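Local coordinates for 70 KDA protein (Xanthomonas sp., PDB 4B2N) that is a diheme c-type cytochrome, the rubber oxygenase RoxA, which cleaves the polyisoprene chains of latex with molecular oxygen in a processive manner, at residues 92-95 with 96-99; 98-101 with 102-106. All coordinates share one frame; numbering follows the deposited sequence.

Interaction 1 of 2, residues 92-95 with 96-99; sequences RASA and TRGR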
ATOM      1  N   ARG A  92     -16.982  16.296  -1.480  1.00 14.10           N
ATOM      2  CA  ARG A  92     -17.199  15.672  -2.793  1.00 14.43           C
ATOM      3  C   ARG A  92     -16.318  16.374  -3.838  1.00 14.60           C
ATOM      4  O   ARG A  92     -15.785  15.711  -4.720  1.00 14.00           O
ATOM      5  CB  ARG A  92     -18.717  15.691  -3.204  1.00 15.28           C
ATOM      6  CG  ARG A  92     -19.555  14.752  -2.327  1.00 16.93           C
ATOM      7  CD  ARG A  92     -20.939  14.510  -2.908  1.00 18.43           C
ATOM      8  NE  ARG A  92     -21.775  15.670  -2.677  1.00 18.92           N
ATOM      9  CZ  ARG A  92     -22.928  15.675  -1.994  1.00 19.13           C
ATOM     10  NH1 ARG A  92     -23.451  14.567  -1.512  1.00 19.93           N
ATOM     11  NH2 ARG A  92     -23.576  16.848  -1.840  1.00 19.40           N
ATOM     12  N   ALA A  93     -16.160  17.694  -3.723  1.00 14.78           N
ATOM     13  CA  ALA A  93     -15.326  18.417  -4.710  1.00 14.61           C
ATOM     14  C   ALA A  93     -13.878  17.987  -4.493  1.00 14.57           C
ATOM     15  O   ALA A  93     -13.126  17.763  -5.429  1.00 13.96           O
ATOM     16  CB  ALA A  93     -15.409  19.903  -4.415  1.00 15.34           C
ATOM     17  N   SER A  94     -13.492  17.891  -3.198  1.00 13.54           N
ATOM     18  CA  SER A  94     -12.134  17.427  -2.858  1.00 13.98           C
ATOM     19  C   SER A  94     -11.865  16.014  -3.414  1.00 14.40           C
ATOM     20  O   SER A  94     -10.839  15.766  -4.067  1.00 14.27           O
ATOM     21  CB  SER A  94     -11.874  17.528  -1.348  1.00 13.82           C
ATOM     22  OG  SER A  94     -10.572  17.003  -1.061  1.00 14.84           O
ATOM     23  N   ALA A  95     -12.801  15.110  -3.189  1.00 12.68           N
ATOM     24  CA  ALA A  95     -12.656  13.727  -3.648  1.00 12.92           C
ATOM     25  C   ALA A  95     -12.611  13.675  -5.193  1.00 12.95           C
ATOM     26  O   ALA A  95     -11.782  12.912  -5.762  1.00 13.19           O
ATOM     27  CB  ALA A  95     -13.797  12.847  -3.062  1.00 12.47           C
ATOM     28  N   THR A  96     -13.330  14.587  -5.887  1.00 13.24           N
ATOM     29  CA  THR A  96     -13.251  14.623  -7.337  1.00 15.35           C
ATOM     30  C   THR A  96     -11.860  15.054  -7.736  1.00 14.70           C
ATOM     31  O   THR A  96     -11.314  14.522  -8.714  1.00 15.63           O
ATOM     32  CB  THR A  96     -14.323  15.569  -7.942  1.00 16.17           C
ATOM     33  OG1 THR A  96     -15.584  14.917  -7.748  1.00 19.72           O
ATOM     34  CG2 THR A  96     -14.138  15.737  -9.416  1.00 15.64           C
ATOM     35  N   ARG A  97     -11.326  16.107  -7.079  1.00 15.80           N
ATOM     36  CA  ARG A  97      -9.977  16.577  -7.421  1.00 14.43           C
ATOM     37  C   ARG A  97      -8.957  15.480  -7.144  1.00 14.12           C
ATOM     38  O   ARG A  97      -8.003  15.307  -7.913  1.00 13.00           O
ATOM     39  CB  ARG A  97      -9.552  17.822  -6.645  1.00 14.10           C
ATOM     40  CG  ARG A  97     -10.409  19.022  -6.977  1.00 14.69           C
ATOM     41  CD  ARG A  97      -9.856  20.306  -6.353  1.00 14.71           C
ATOM     42  NE  ARG A  97      -9.980  20.267  -4.893  1.00 13.58           N
ATOM     43  CZ  ARG A  97     -10.968  20.742  -4.161  1.00 14.18           C
ATOM     44  NH1 ARG A  97     -12.044  21.283  -4.715  1.00 13.90           N
ATOM     45  NH2 ARG A  97     -10.873  20.639  -2.846  1.00 14.83           N
ATOM     46  N   GLY A  98      -9.177  14.754  -6.073  1.00 13.13           N
ATOM     47  CA  GLY A  98      -8.274  13.626  -5.689  1.00 14.23           C
ATOM     48  C   GLY A  98      -8.214  12.645  -6.903  1.00 13.27           C
ATOM     49  O   GLY A  98      -7.129  12.157  -7.274  1.00 14.08           O
ATOM     50  N   ARG A  99      -9.369  12.281  -7.429  1.00 12.43           N
ATOM     51  CA  ARG A  99      -9.413  11.222  -8.407  1.00 13.84           C
ATOM     52  C   ARG A  99      -8.748  11.732  -9.683  1.00 13.54           C
ATOM     53  O   ARG A  99      -7.958  11.033 -10.294  1.00 13.63           O
ATOM     54  CB  ARG A  99     -10.853  10.828  -8.728  1.00 15.91           C
ATOM     55  CG  ARG A  99     -10.884   9.738  -9.818  1.00 16.36           C
ATOM     56  CD  ARG A  99     -12.280   9.470 -10.311  1.00 19.57           C
ATOM     57  NE  ARG A  99     -13.022  10.710 -10.622  1.00 23.06           N
ATOM     58  CZ  ARG A  99     -12.879  11.492 -11.687  1.00 20.84           C
ATOM     59  NH1 ARG A  99     -12.057  11.245 -12.698  1.00 25.14           N
ATOM     60  NH2 ARG A  99     -13.659  12.527 -11.799  1.00 24.74           N
TER

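Interaction 2 of 2, residues 98-101 with 102-106; sequences GRVN and LEERQ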
ATOM      1  N   GLY A  98      -9.177  14.754  -6.073  1.00 13.13           N
ATOM      2  CA  GLY A  98      -8.274  13.626  -5.689  1.00 14.23           C
ATOM      3  C   GLY A  98      -8.214  12.645  -6.903  1.00 13.27           C
ATOM      4  O   GLY A  98      -7.129  12.157  -7.274  1.00 14.08           O
ATOM      5  N   ARG A  99      -9.369  12.281  -7.429  1.00 12.43           N
ATOM      6  CA  ARG A  99      -9.413  11.222  -8.407  1.00 13.84           C
ATOM      7  C   ARG A  99      -8.748  11.732  -9.683  1.00 13.54           C
ATOM      8  O   ARG A  99      -7.958  11.033 -10.294  1.00 13.63           O
ATOM      9  CB  ARG A  99     -10.853  10.828  -8.728  1.00 15.91           C
ATOM     10  CG  ARG A  99     -10.884   9.738  -9.818  1.00 16.36           C
ATOM     11  CD  ARG A  99     -12.280   9.470 -10.311  1.00 19.57           C
ATOM     12  NE  ARG A  99     -13.022  10.710 -10.622  1.00 23.06           N
ATOM     13  CZ  ARG A  99     -12.879  11.492 -11.687  1.00 20.84           C
ATOM     14  NH1 ARG A  99     -12.057  11.245 -12.698  1.00 25.14           N
ATOM     15  NH2 ARG A  99     -13.659  12.527 -11.799  1.00 24.74           N
ATOM     16  N   VAL A 100      -9.047  12.972 -10.051  1.00 13.23           N
ATOM     17  CA  VAL A 100      -8.385  13.586 -11.243  1.00 13.74           C
ATOM     18  C   VAL A 100      -6.853  13.612 -11.065  1.00 14.58           C
ATOM     19  O   VAL A 100      -6.092  13.276 -11.995  1.00 14.64           O
ATOM     20  CB  VAL A 100      -8.938  15.020 -11.435  1.00 14.21           C
ATOM     21  CG1 VAL A 100      -8.165  15.718 -12.558  1.00 16.72           C
ATOM     22  CG2 VAL A 100     -10.439  14.989 -11.837  1.00 15.43           C
ATOM     23  N   ASN A 101      -6.382  14.031  -9.866  1.00 15.30           N
ATOM     24  CA  ASN A 101      -4.923  13.901  -9.531  1.00 16.69           C
ATOM     25  C   ASN A 101      -4.364  12.507  -9.772  1.00 16.05           C
ATOM     26  O   ASN A 101      -3.300  12.397 -10.365  1.00 16.42           O
ATOM     27  CB  ASN A 101      -4.658  14.297  -8.089  1.00 16.73           C
ATOM     28  CG  ASN A 101      -4.847  15.791  -7.871  1.00 17.51           C
ATOM     29  OD1 ASN A 101      -4.924  16.574  -8.836  1.00 17.01           O
ATOM     30  ND2 ASN A 101      -4.929  16.208  -6.577  1.00 16.39           N
ATOM     31  N   LEU A 102      -5.089  11.466  -9.392  1.00 14.77           N
ATOM     32  CA  LEU A 102      -4.560  10.092  -9.549  1.00 15.11           C
ATOM     33  C   LEU A 102      -4.461   9.710 -11.050  1.00 17.79           C
ATOM     34  O   LEU A 102      -3.600   8.907 -11.448  1.00 17.62           O
ATOM     35  CB  LEU A 102      -5.346   9.064  -8.706  1.00 14.58           C
ATOM     36  CG  LEU A 102      -5.215   9.197  -7.203  1.00 13.21           C
ATOM     37  CD1 LEU A 102      -6.114   8.224  -6.412  1.00 14.56           C
ATOM     38  CD2 LEU A 102      -3.747   9.027  -6.857  1.00 14.68           C
ATOM     39  N   GLU A 103      -5.387  10.271 -11.846  1.00 16.15           N
ATOM     40  CA  GLU A 103      -5.514   9.879 -13.233  1.00 17.63           C
ATOM     41  C   GLU A 103      -4.528  10.681 -14.094  1.00 18.12           C
ATOM     42  O   GLU A 103      -3.997  10.145 -15.098  1.00 20.69           O
ATOM     43  CB  GLU A 103      -6.947  10.127 -13.725  1.00 16.38           C
ATOM     44  CG  GLU A 103      -7.947   9.038 -13.292  1.00 17.17           C
ATOM     45  CD  GLU A 103      -9.340   9.343 -13.776  1.00 20.28           C
ATOM     46  OE1 GLU A 103      -9.464  10.159 -14.755  1.00 20.74           O
ATOM     47  OE2 GLU A 103     -10.311   8.783 -13.169  1.00 20.45           O
ATOM     48  N   GLU A 104      -4.306  11.955 -13.748  1.00 16.58           N
ATOM     49  CA  GLU A 104      -3.554  12.812 -14.635  1.00 16.93           C
ATOM     50  C   GLU A 104      -2.333  13.536 -14.141  1.00 16.10           C
ATOM     51  O   GLU A 104      -1.686  14.285 -14.931  1.00 17.03           O
ATOM     52  CB  GLU A 104      -4.376  13.822 -15.426  1.00 20.62           C
ATOM     53  CG  GLU A 104      -5.626  14.387 -14.875  1.00 25.92           C
ATOM     54  CD  GLU A 104      -6.250  15.405 -15.848  1.00 30.23           C
ATOM     55  OE1 GLU A 104      -5.803  16.578 -15.924  1.00 26.29           O
ATOM     56  OE2 GLU A 104      -7.219  15.004 -16.484  1.00 33.28           O
ATOM     57  N   ARG A 105      -1.991  13.373 -12.870  1.00 15.20           N
ATOM     58  CA  ARG A 105      -0.817  14.157 -12.395  1.00 14.31           C
ATOM     59  C   ARG A 105       0.405  13.265 -12.324  1.00 14.37           C
ATOM     60  O   ARG A 105       0.347  12.182 -11.746  1.00 14.72           O
ATOM     61  CB  ARG A 105      -1.157  14.790 -11.012  1.00 13.75           C
ATOM     62  CG  ARG A 105      -2.048  16.001 -11.221  1.00 14.65           C
ATOM     63  CD  ARG A 105      -1.169  17.217 -11.590  1.00 15.32           C
ATOM     64  NE  ARG A 105      -0.446  17.720 -10.405  1.00 16.22           N
ATOM     65  CZ  ARG A 105       0.870  17.833 -10.274  1.00 16.88           C
ATOM     66  NH1 ARG A 105       1.686  17.465 -11.261  1.00 17.41           N
ATOM     67  NH2 ARG A 105       1.407  18.330  -9.150  1.00 17.66           N
ATOM     68  N   GLN A 106       1.526  13.719 -12.877  1.00 13.93           N
ATOM     69  CA  GLN A 106       2.771  12.963 -12.706  1.00 15.37           C
ATOM     70  C   GLN A 106       3.464  13.337 -11.376  1.00 16.31           C
ATOM     71  O   GLN A 106       4.199  14.315 -11.276  1.00 18.39           O
ATOM     72  CB  GLN A 106       3.725  13.173 -13.864  1.00 15.85           C
ATOM     73  CG  GLN A 106       4.878  12.141 -13.795  1.00 15.80           C
ATOM     74  CD  GLN A 106       5.426  11.851 -15.157  1.00 16.54           C
ATOM     75  OE1 GLN A 106       5.429  10.687 -15.634  1.00 15.98           O
ATOM     76  NE2 GLN A 106       5.850  12.895 -15.820  1.00 13.31           N
TER

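Interaction 1 of 2, residues 92-95 with 96-99
R97 folds its side chain back over A93 and S94, one turn earlier on the same helix. Its CB starts beside the backbone, 3.5 Å from S94 O. CG stands anti to the carbonyl carbon (chi1 -64°), which directs the chain back along the helix and sets R97 CG 3.4 Å from A93 O. A bend at chi3 (-68°) then turns the guanidinium across the helix surface. One face of this flat group lies over A93 O and S94 CA, both offset toward its rim. Its two terminal nitrogens divide the neighbours: NH1 meets the methyl of A93, with R97 NH1 to A93 CB at 3.6 Å, while NH2 lies against S94, with R97 NH2 to S94 CB also at 3.6 Å. No hydrogen bond joins the guanidinium to either residue; its NE forms a salt bridge with D338, and S94 OG hydrogen-bonds to the same carboxylate and to N341.

T96 also reaches back one turn. T96 N donates to R92 O at 2.9 Å and T96 OG1 donates to the same R92 O at 3.1 Å, from opposite faces of the carbonyl plane, so that two bonds grip this oxygen. The backbone bonds R97 N to A93 O, G98 N to S94 O and R99 N to A95 O continue the alpha-helical pattern. The segment belongs to helix 88-104, which packs along helix 333-345 through A95 on S345 and R99 on F342; the polar partners D338 and N341 lie on that same helix.

Interaction 2 of 2, residues 98-101 with 102-106
R99 and E103, one helical turn apart, slant across each other, with guanidinium and carboxylate planes 47° apart. They form a salt bridge in which R99 NH1 donates to E103 OE2 at 3.1 Å. The N-H points almost straight at the oxygen (166°) and the oxygen lies close to the guanidinium plane, yet on the glutamate side the donor comes from above the carboxylate plane. With CG trans to the amide nitrogen, the R99 chain runs out from the helix before the bend at chi3 swings NH1 round to E103; its aliphatic part joins in, with R99 CG 3.5 Å from E103 OE2.

V100 and E104 instead run side by side in the same direction, V100 CG1 resting 3.7 Å from E104 CG. E104 ends in a salt bridge to K177. N101 and R105 likewise lie alongside, their amide and guanidinium planes nearly perpendicular, with N101 OD1 to R105 CG at 3.8 Å. The R105 guanidinium makes salt bridges to E335 and D179 and a hydrogen bond to K177 O. L102 leans back so that its CG is 3.5 Å from G98 O, and its side chain packs on I339 and F342.

Among the backbone bonds, E104 N donates to V100 O at 2.8 Å. E103 N bonds mainly to R99 O, with a weak second bond to V100 O. R105 N still donates to N101 O at 3.0 Å although R105 itself has left helical backbone angles. This is the C-terminal end of an alpha-helix carrying an i to i+4 Arg-Glu salt bridge. It borders the site of heme c #1: L102 touches C191, one of the cysteines covalently attached to that heme.

Overall arrangement
Interactions 1 and 2 follow one another along helix 88-104, with centres about 10 Å apart, and share G98 and R99. Interaction 1 covers residues 92-99 in the body of the helix; interaction 2 carries on through its last turn and into the following loop. Helix 333-345 accompanies both, so the two stretches form successive parts of one helix-helix packing. The approach to heme c #1 tightens along the way: G98 is about 9 Å from the heme, the L102 side chain about 5 Å. The later part of the helix therefore adjoins the wall of this heme pocket, while the earlier part lies further from the centre of the chain.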